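Local coordinates for DUF1881 domain-containing protein (Neurospora crassa, PDB 5Z6D) that is an abundant perithecial protein pairing a betagamma-crystallin domain with an Ig-like domain, whose interface renders the crystallin Ca2+-binding site inoperative, at residues Q29-P34 with S81-V86; V52-H57 with R65-S70. The protein carries 1 engineered substitution. All blocks are in the same frame, centred on the assembly; numbering follows the deposited sequence.

Contact 1: Q29-P34 with S81-V86; sequences QDVSVP and SRFRVV
One face of the F83 ring carries V31, whose CB lies 3.9 Å from the ring centroid in a CH-pi contact; V85 CG2 sits at the ring's edge, in its plane, and Y25 meets it edge-to-face. The guanidinium groups of R82 and R84 each turn an edge to the carboxylate of D30. D30, V31, R82, F83 and R84 belong to the antiparallel sheet of the betagamma-crystallin domain, where outermost strand 30-32 pairs with strand 82-87. F83 CG takes the crowded position between backbone N and carbonyl carbon (chi1 67°), which brings the ring alongside V31. The face bearing D30, S32, R82 and R84 carries a salt-bridge network, with W55 packed against D30 and R82. R82, extended from CG to NE, grips both carboxylate oxygens side-on; its NE meets the syn lone pair of D30 OD1 at 2.8 Å. R84 bends at chi3 (-58°) and sends NE and NH2 to OD2, which thus accepts three N-H groups. Two arginines would be expected to stabilise the ionised carboxylate. S81, which with R82 forms a classic beta bulge opposite W55, is a calcium-site residue with no metal bound here; its OG hydrogen-bonds H57, while its O accepts V33 N at 3.0 Å, nearly straight.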
ATOM      1  N   GLN A  29      -3.167 -10.327  12.891  1.00 18.08           N
ATOM      2  CA  GLN A  29      -1.735 -10.561  13.002  1.00 16.68           C
ATOM      3  C   GLN A  29      -0.951  -9.785  11.978  1.00 20.25           C
ATOM      4  O   GLN A  29      -1.290  -9.744  10.790  1.00 20.46           O
ATOM      5  CB  GLN A  29      -1.387 -12.047  12.874  1.00 18.88           C
ATOM      6  CG  GLN A  29      -1.676 -12.849  14.143  1.00 21.70           C
ATOM      7  CD  GLN A  29      -1.063 -14.235  14.088  1.00 21.05           C
ATOM      8  OE1 GLN A  29      -1.763 -15.231  13.870  1.00 23.57           O
ATOM      9  NE2 GLN A  29       0.241 -14.307  14.261  1.00 20.40           N
ATOM     10  N   ASP A  30       0.112  -9.172  12.474  1.00 15.24           N
ATOM     11  CA  ASP A  30       1.044  -8.402  11.679  1.00 15.95           C
ATOM     12  C   ASP A  30       2.400  -9.042  11.894  1.00 20.67           C
ATOM     13  O   ASP A  30       2.880  -9.125  13.026  1.00 21.99           O
ATOM     14  CB  ASP A  30       1.020  -6.942  12.122  1.00 19.94           C
ATOM     15  CG  ASP A  30       1.851  -6.032  11.240  1.00 26.26           C
ATOM     16  OD1 ASP A  30       3.030  -6.341  10.982  1.00 21.31           O
ATOM     17  OD2 ASP A  30       1.316  -4.984  10.815  1.00 36.28           O
ATOM     18  N   VAL A  31       3.005  -9.516  10.812  1.00 16.43           N
ATOM     19  CA  VAL A  31       4.191 -10.347  10.889  1.00 17.96           C
ATOM     20  C   VAL A  31       5.326  -9.806  10.023  1.00 22.60           C
ATOM     21  O   VAL A  31       5.154  -9.574   8.821  1.00 21.29           O
ATOM     22  CB  VAL A  31       3.886 -11.787  10.447  1.00 17.31           C
ATOM     23  CG1 VAL A  31       5.161 -12.613  10.437  1.00 20.14           C
ATOM     24  CG2 VAL A  31       2.818 -12.405  11.346  1.00 18.48           C
ATOM     25  N   SER A  32       6.482  -9.619  10.639  1.00 18.44           N
ATOM     26  CA  SER A  32       7.684  -9.197   9.939  1.00 17.60           C
ATOM     27  C   SER A  32       8.761 -10.262  10.054  1.00 24.41           C
ATOM     28  O   SER A  32       8.979 -10.828  11.131  1.00 25.92           O
ATOM     29  CB  SER A  32       8.194  -7.865  10.508  1.00 22.86           C
ATOM     30  OG  SER A  32       7.322  -6.798  10.197  1.00 25.34           O
ATOM     31  N   VAL A  33       9.430 -10.532   8.940  1.00 22.32           N
ATOM     32  CA  VAL A  33      10.451 -11.567   8.872  1.00 23.11           C
ATOM     33  C   VAL A  33      11.789 -10.922   8.539  1.00 27.84           C
ATOM     34  O   VAL A  33      11.824  -9.827   7.960  1.00 25.16           O
ATOM     35  CB  VAL A  33      10.075 -12.639   7.831  1.00 30.01           C
ATOM     36  CG1 VAL A  33       8.710 -13.208   8.165  1.00 29.10           C
ATOM     37  CG2 VAL A  33      10.085 -12.051   6.428  1.00 30.99           C
ATOM     38  N   PRO A  34      12.899 -11.577   8.926  1.00 34.95           N
ATOM     39  CA  PRO A  34      14.236 -10.996   8.751  1.00 35.18           C
ATOM     40  C   PRO A  34      14.648 -10.808   7.287  1.00 36.94           C
ATOM     41  O   PRO A  34      15.307  -9.820   6.959  1.00 40.99           O
ATOM     42  CB  PRO A  34      15.154 -12.014   9.441  1.00 39.69           C
ATOM     43  CG  PRO A  34      14.265 -12.780  10.358  1.00 40.86           C
ATOM     44  CD  PRO A  34      12.944 -12.846   9.676  1.00 36.59           C
ATOM     45  N   SER A  81       8.503  -8.544   2.912  1.00 22.84           N
ATOM     46  CA  SER A  81       9.052  -9.014   4.175  1.00 24.14           C
ATOM     47  C   SER A  81       8.107  -8.810   5.342  1.00 22.58           C
ATOM     48  O   SER A  81       8.441  -9.137   6.475  1.00 23.17           O
ATOM     49  CB  SER A  81      10.364  -8.300   4.458  1.00 28.16           C
ATOM     50  OG  SER A  81      10.149  -6.903   4.442  1.00 28.31           O
ATOM     51  N   ARG A  82       6.915  -8.290   5.074  1.00 17.69           N
ATOM     52  CA  ARG A  82       5.956  -8.075   6.146  1.00 19.48           C
ATOM     53  C   ARG A  82       4.563  -8.359   5.621  1.00 19.62           C
ATOM     54  O   ARG A  82       4.320  -8.189   4.435  1.00 18.91           O
ATOM     55  CB  ARG A  82       6.060  -6.639   6.669  1.00 19.72           C
ATOM     56  CG  ARG A  82       5.061  -6.259   7.752  1.00 22.89           C
ATOM     57  CD  ARG A  82       5.406  -4.882   8.319  1.00 24.07           C
ATOM     58  NE  ARG A  82       4.500  -4.498   9.396  1.00 24.65           N
ATOM     59  CZ  ARG A  82       4.448  -3.280   9.921  1.00 26.11           C
ATOM     60  NH1 ARG A  82       5.248  -2.328   9.457  1.00 29.90           N
ATOM     61  NH2 ARG A  82       3.590  -3.013  10.896  1.00 31.42           N
ATOM     62  N   PHE A  83       3.664  -8.837   6.475  1.00 15.29           N
ATOM     63  CA  PHE A  83       2.275  -8.959   6.052  1.00 14.81           C
ATOM     64  C   PHE A  83       1.317  -8.747   7.202  1.00 20.42           C
ATOM     65  O   PHE A  83       1.687  -8.881   8.360  1.00 18.48           O
ATOM     66  CB  PHE A  83       1.998 -10.316   5.375  1.00 17.62           C
ATOM     67  CG  PHE A  83       2.109 -11.527   6.289  1.00 16.46           C
ATOM     68  CD1 PHE A  83       1.027 -11.948   7.059  1.00 15.20           C
ATOM     69  CD2 PHE A  83       3.282 -12.277   6.333  1.00 19.44           C
ATOM     70  CE1 PHE A  83       1.114 -13.075   7.876  1.00 17.38           C
ATOM     71  CE2 PHE A  83       3.376 -13.418   7.142  1.00 19.04           C
ATOM     72  CZ  PHE A  83       2.296 -13.811   7.912  1.00 17.40           C
ATOM     73  N   ARG A  84       0.084  -8.402   6.865  1.00 14.34           N
ATOM     74  CA  ARG A  84      -0.971  -8.280   7.852  1.00 13.63           C
ATOM     75  C   ARG A  84      -2.144  -9.092   7.347  1.00 17.93           C
ATOM     76  O   ARG A  84      -2.500  -9.035   6.164  1.00 17.27           O
ATOM     77  CB  ARG A  84      -1.374  -6.817   8.093  1.00 16.62           C
ATOM     78  CG  ARG A  84      -2.388  -6.664   9.219  1.00 21.09           C
ATOM     79  CD  ARG A  84      -2.713  -5.195   9.518  1.00 23.87           C
ATOM     80  NE  ARG A  84      -1.531  -4.412   9.871  1.00 25.63           N
ATOM     81  CZ  ARG A  84      -1.567  -3.107  10.129  1.00 31.30           C
ATOM     82  NH1 ARG A  84      -2.723  -2.457  10.057  1.00 27.33           N
ATOM     83  NH2 ARG A  84      -0.456  -2.450  10.444  1.00 34.45           N
ATOM     84  N   VAL A  85      -2.716  -9.893   8.232  1.00 15.99           N
ATOM     85  CA  VAL A  85      -3.935 -10.609   7.923  1.00 16.06           C
ATOM     86  C   VAL A  85      -5.107  -9.743   8.360  1.00 19.11           C
ATOM     87  O   VAL A  85      -5.210  -9.371   9.544  1.00 19.99           O
ATOM     88  CB  VAL A  85      -4.008 -11.978   8.624  1.00 15.32           C
ATOM     89  CG1 VAL A  85      -5.234 -12.741   8.143  1.00 18.03           C
ATOM     90  CG2 VAL A  85      -2.707 -12.778   8.404  1.00 18.54           C
ATOM     91  N   VAL A  86      -5.956  -9.394   7.402  1.00 17.50           N
ATOM     92  CA  VAL A  86      -7.059  -8.463   7.633  1.00 17.24           C
ATOM     93  C   VAL A  86      -8.397  -9.050   7.187  1.00 20.17           C
ATOM     94  O   VAL A  86      -8.448 -10.069   6.478  1.00 20.25           O
ATOM     95  CB  VAL A  86      -6.827  -7.119   6.902  1.00 19.67           C
ATOM     96  CG1 VAL A  86      -5.546  -6.435   7.406  1.00 17.65           C
ATOM     97  CG2 VAL A  86      -6.787  -7.329   5.387  1.00 20.98           C
TER

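Contact 2: V52-H57 with R65-S70; sequences VIAWQH and REWTTS
W67 leaves strand 64-67 on the same face of the sheet as V52 and A54, and its indole reaches across the beta hairpin to both. From CB, CG stands anti to the carbonyl carbon (chi1 -58°), and a chi2 of -48° turns the six-membered ring toward strand 50-55. CE3 comes first, 3.6 Å from V52 CG1 and also close to V52 CB. Next along the rim, CZ3 lies 4.0 Å from V52 CG1 and 3.7 Å from A54 CB. CH2, at the tip, meets A54 CB at the same 3.7 Å. The approach is oblique, and I74 and I77 add further apolar contacts to the indole. The backbones pair antiparallel: V52 and W67 exchange two N-H...O bonds, and A54 and R65 exchange two more, the one from A54 N to R65 O being almost straight at 175°. I53 and E66 occupy the other face, where I53 packs on L132 and I135; W55 touches the same two residues, and as their strand 131-136 probably belongs to the Ig-like domain, this face forms part of the domain interface. The chemistry thus divides the work: four backbone bonds set the register, while side-chain cohesion is apolar, with the buried indole packed against V52 and A54.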
ATOM      1  N   VAL A  52      -4.777 -11.135   2.817  1.00 17.27           N
ATOM      2  CA  VAL A  52      -3.429 -10.784   3.255  1.00 16.81           C
ATOM      3  C   VAL A  52      -2.941  -9.566   2.502  1.00 18.85           C
ATOM      4  O   VAL A  52      -3.032  -9.510   1.271  1.00 17.78           O
ATOM      5  CB  VAL A  52      -2.411 -11.910   3.028  1.00 15.58           C
ATOM      6  CG1 VAL A  52      -1.042 -11.511   3.584  1.00 18.87           C
ATOM      7  CG2 VAL A  52      -2.875 -13.212   3.657  1.00 21.36           C
ATOM      8  N   ILE A  53      -2.433  -8.588   3.241  1.00 14.09           N
ATOM      9  CA  ILE A  53      -1.705  -7.492   2.618  1.00 15.77           C
ATOM     10  C   ILE A  53      -0.236  -7.659   2.960  1.00 14.41           C
ATOM     11  O   ILE A  53       0.121  -7.663   4.128  1.00 15.45           O
ATOM     12  CB  ILE A  53      -2.223  -6.123   3.087  1.00 15.45           C
ATOM     13  CG1 ILE A  53      -3.705  -5.963   2.727  1.00 15.13           C
ATOM     14  CG2 ILE A  53      -1.374  -5.000   2.474  1.00 17.00           C
ATOM     15  CD1 ILE A  53      -4.368  -4.765   3.404  1.00 20.91           C
ATOM     16  N   ALA A  54       0.612  -7.816   1.943  1.00 15.32           N
ATOM     17  CA  ALA A  54       2.050  -8.052   2.146  1.00 14.45           C
ATOM     18  C   ALA A  54       2.867  -6.915   1.536  1.00 16.62           C
ATOM     19  O   ALA A  54       2.550  -6.451   0.453  1.00 16.37           O
ATOM     20  CB  ALA A  54       2.464  -9.408   1.532  1.00 19.20           C
ATOM     21  N   TRP A  55       3.913  -6.459   2.228  1.00 15.86           N
ATOM     22  CA  TRP A  55       4.692  -5.359   1.703  1.00 17.11           C
ATOM     23  C   TRP A  55       6.133  -5.405   2.182  1.00 18.57           C
ATOM     24  O   TRP A  55       6.578  -6.375   2.812  1.00 20.30           O
ATOM     25  CB  TRP A  55       4.024  -4.007   2.032  1.00 15.23           C
ATOM     26  CG  TRP A  55       3.981  -3.512   3.477  1.00 13.34           C
ATOM     27  CD1 TRP A  55       4.761  -2.529   4.019  1.00 18.08           C
ATOM     28  CD2 TRP A  55       3.062  -3.922   4.511  1.00 15.78           C
ATOM     29  NE1 TRP A  55       4.394  -2.310   5.336  1.00 19.83           N
ATOM     30  CE2 TRP A  55       3.372  -3.151   5.662  1.00 17.81           C
ATOM     31  CE3 TRP A  55       2.025  -4.857   4.582  1.00 19.47           C
ATOM     32  CZ2 TRP A  55       2.669  -3.299   6.873  1.00 18.54           C
ATOM     33  CZ3 TRP A  55       1.331  -5.003   5.784  1.00 19.92           C
ATOM     34  CH2 TRP A  55       1.656  -4.223   6.912  1.00 20.90           C
ATOM     35  N   GLN A  56       6.864  -4.356   1.828  1.00 25.59           N
ATOM     36  CA  GLN A  56       8.296  -4.302   2.038  1.00 23.40           C
ATOM     37  C   GLN A  56       8.628  -3.344   3.180  1.00 24.99           C
ATOM     38  O   GLN A  56       8.463  -2.140   3.048  1.00 31.74           O
ATOM     39  CB  GLN A  56       8.981  -3.865   0.743  1.00 30.19           C
ATOM     40  CG  GLN A  56      10.475  -3.873   0.830  1.00 35.99           C
ATOM     41  CD  GLN A  56      10.990  -5.186   1.347  1.00 36.93           C
ATOM     42  OE1 GLN A  56      11.459  -5.279   2.482  1.00 34.81           O
ATOM     43  NE2 GLN A  56      10.890  -6.223   0.522  1.00 34.92           N
ATOM     44  N   HIS A  57       9.090  -3.871   4.305  1.00 30.57           N
ATOM     45  CA  HIS A  57       9.353  -2.972   5.421  1.00 45.53           C
ATOM     46  C   HIS A  57      10.840  -2.659   5.572  1.00 39.95           C
ATOM     47  O   HIS A  57      11.231  -1.935   6.486  1.00 44.27           O
ATOM     48  CB  HIS A  57       8.771  -3.542   6.719  1.00 54.85           C
ATOM     49  CG  HIS A  57       9.668  -4.503   7.426  1.00 64.09           C
ATOM     50  ND1 HIS A  57       9.929  -5.768   6.951  1.00 70.75           N
ATOM     51  CD2 HIS A  57      10.342  -4.392   8.597  1.00 69.17           C
ATOM     52  CE1 HIS A  57      10.734  -6.394   7.790  1.00 73.43           C
ATOM     53  NE2 HIS A  57      11.003  -5.579   8.794  1.00 73.70           N
ATOM     54  N   ARG A  65       1.715  -6.603  -2.297  1.00 15.60           N
ATOM     55  CA  ARG A  65       0.777  -7.500  -2.954  1.00 16.77           C
ATOM     56  C   ARG A  65      -0.404  -7.729  -2.037  1.00 15.75           C
ATOM     57  O   ARG A  65      -0.257  -7.647  -0.818  1.00 16.58           O
ATOM     58  CB  ARG A  65       1.434  -8.831  -3.288  1.00 19.22           C
ATOM     59  CG  ARG A  65       2.548  -8.730  -4.302  1.00 21.44           C
ATOM     60  CD  ARG A  65       2.034  -8.462  -5.703  1.00 23.81           C
ATOM     61  NE  ARG A  65       3.147  -8.385  -6.648  1.00 26.18           N
ATOM     62  CZ  ARG A  65       3.616  -9.416  -7.346  1.00 28.33           C
ATOM     63  NH1 ARG A  65       3.067 -10.624  -7.227  1.00 28.87           N
ATOM     64  NH2 ARG A  65       4.636  -9.239  -8.177  1.00 33.07           N
ATOM     65  N   GLU A  66      -1.568  -7.988  -2.622  1.00 18.83           N
ATOM     66  CA  GLU A  66      -2.734  -8.432  -1.867  1.00 20.76           C
ATOM     67  C   GLU A  66      -3.075  -9.848  -2.279  1.00 17.64           C
ATOM     68  O   GLU A  66      -3.190 -10.127  -3.471  1.00 21.05           O
ATOM     69  CB  GLU A  66      -3.956  -7.540  -2.109  1.00 27.01           C
ATOM     70  CG  GLU A  66      -3.918  -6.161  -1.485  1.00 34.89           C
ATOM     71  CD  GLU A  66      -5.145  -5.339  -1.869  1.00 43.42           C
ATOM     72  OE1 GLU A  66      -5.462  -5.271  -3.074  1.00 54.99           O
ATOM     73  OE2 GLU A  66      -5.804  -4.777  -0.973  1.00 47.43           O
ATOM     74  N   TRP A  67      -3.239 -10.740  -1.308  1.00 16.71           N
ATOM     75  CA  TRP A  67      -3.717 -12.088  -1.615  1.00 19.02           C
ATOM     76  C   TRP A  67      -5.117 -12.224  -1.050  1.00 17.83           C
ATOM     77  O   TRP A  67      -5.289 -12.285   0.171  1.00 19.36           O
ATOM     78  CB  TRP A  67      -2.770 -13.150  -1.051  1.00 23.32           C
ATOM     79  CG  TRP A  67      -1.380 -12.978  -1.594  1.00 20.36           C
ATOM     80  CD1 TRP A  67      -1.040 -12.812  -2.898  1.00 21.43           C
ATOM     81  CD2 TRP A  67      -0.156 -12.953  -0.850  1.00 18.47           C
ATOM     82  NE1 TRP A  67       0.316 -12.665  -3.024  1.00 23.12           N
ATOM     83  CE2 TRP A  67       0.888 -12.747  -1.782  1.00 19.80           C
ATOM     84  CE3 TRP A  67       0.162 -13.054   0.511  1.00 19.27           C
ATOM     85  CZ2 TRP A  67       2.227 -12.645  -1.398  1.00 21.25           C
ATOM     86  CZ3 TRP A  67       1.501 -12.947   0.892  1.00 19.11           C
ATOM     87  CH2 TRP A  67       2.511 -12.754  -0.063  1.00 20.17           C
ATOM     88  N   THR A  68      -6.110 -12.211  -1.941  1.00 20.49           N
ATOM     89  CA  THR A  68      -7.512 -12.198  -1.546  1.00 23.88           C
ATOM     90  C   THR A  68      -8.107 -13.594  -1.653  1.00 24.94           C
ATOM     91  O   THR A  68      -9.165 -13.878  -1.096  1.00 25.77           O
ATOM     92  CB  THR A  68      -8.343 -11.210  -2.402  1.00 26.08           C
ATOM     93  OG1 THR A  68      -8.338 -11.617  -3.782  1.00 29.13           O
ATOM     94  CG2 THR A  68      -7.786  -9.810  -2.298  1.00 34.33           C
ATOM     95  N   THR A  69      -7.427 -14.463  -2.394  1.00 23.93           N
ATOM     96  CA  THR A  69      -7.831 -15.859  -2.508  1.00 22.22           C
ATOM     97  C   THR A  69      -6.586 -16.731  -2.445  1.00 23.43           C
ATOM     98  O   THR A  69      -5.461 -16.237  -2.576  1.00 23.00           O
ATOM     99  CB  THR A  69      -8.608 -16.167  -3.824  1.00 28.86           C
ATOM    100  OG1 THR A  69      -7.744 -16.008  -4.961  1.00 30.76           O
ATOM    101  CG2 THR A  69      -9.814 -15.249  -3.985  1.00 30.94           C
ATOM    102  N   SER A  70      -6.785 -18.018  -2.230  1.00 22.07           N
ATOM    103  CA  SER A  70      -5.668 -18.944  -2.085  1.00 21.58           C
ATOM    104  C   SER A  70      -4.752 -18.912  -3.310  1.00 22.01           C
ATOM    105  O   SER A  70      -5.225 -18.999  -4.431  1.00 24.44           O
ATOM    106  CB  SER A  70      -6.190 -20.354  -1.852  1.00 24.33           C
ATOM    107  OG  SER A  70      -6.902 -20.391  -0.622  1.00 25.91           O
TER

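In the fold
From the N terminus, the chain enters the sheet at 29-34, then runs through strands 43-46, 50-55 and 64-67 before returning as 81-86 to close contact 1, a loop with 46 intervening residues. Contact 2 closes the much shorter hairpin loop between 52-57 and 65-70 and is nested within the first. Strands 82-87 and 50-55 are neighbours, so the two contacts combine into one four-stranded crystallin sheet ordered 30-32, 82-87, 50-55, 64-67. They meet directly through a backbone hydrogen bond between R82 O and W55 N. Beyond the sheet, W55 NE1 bonds V117 O, linking the sheet to what is probably the Ig-like domain.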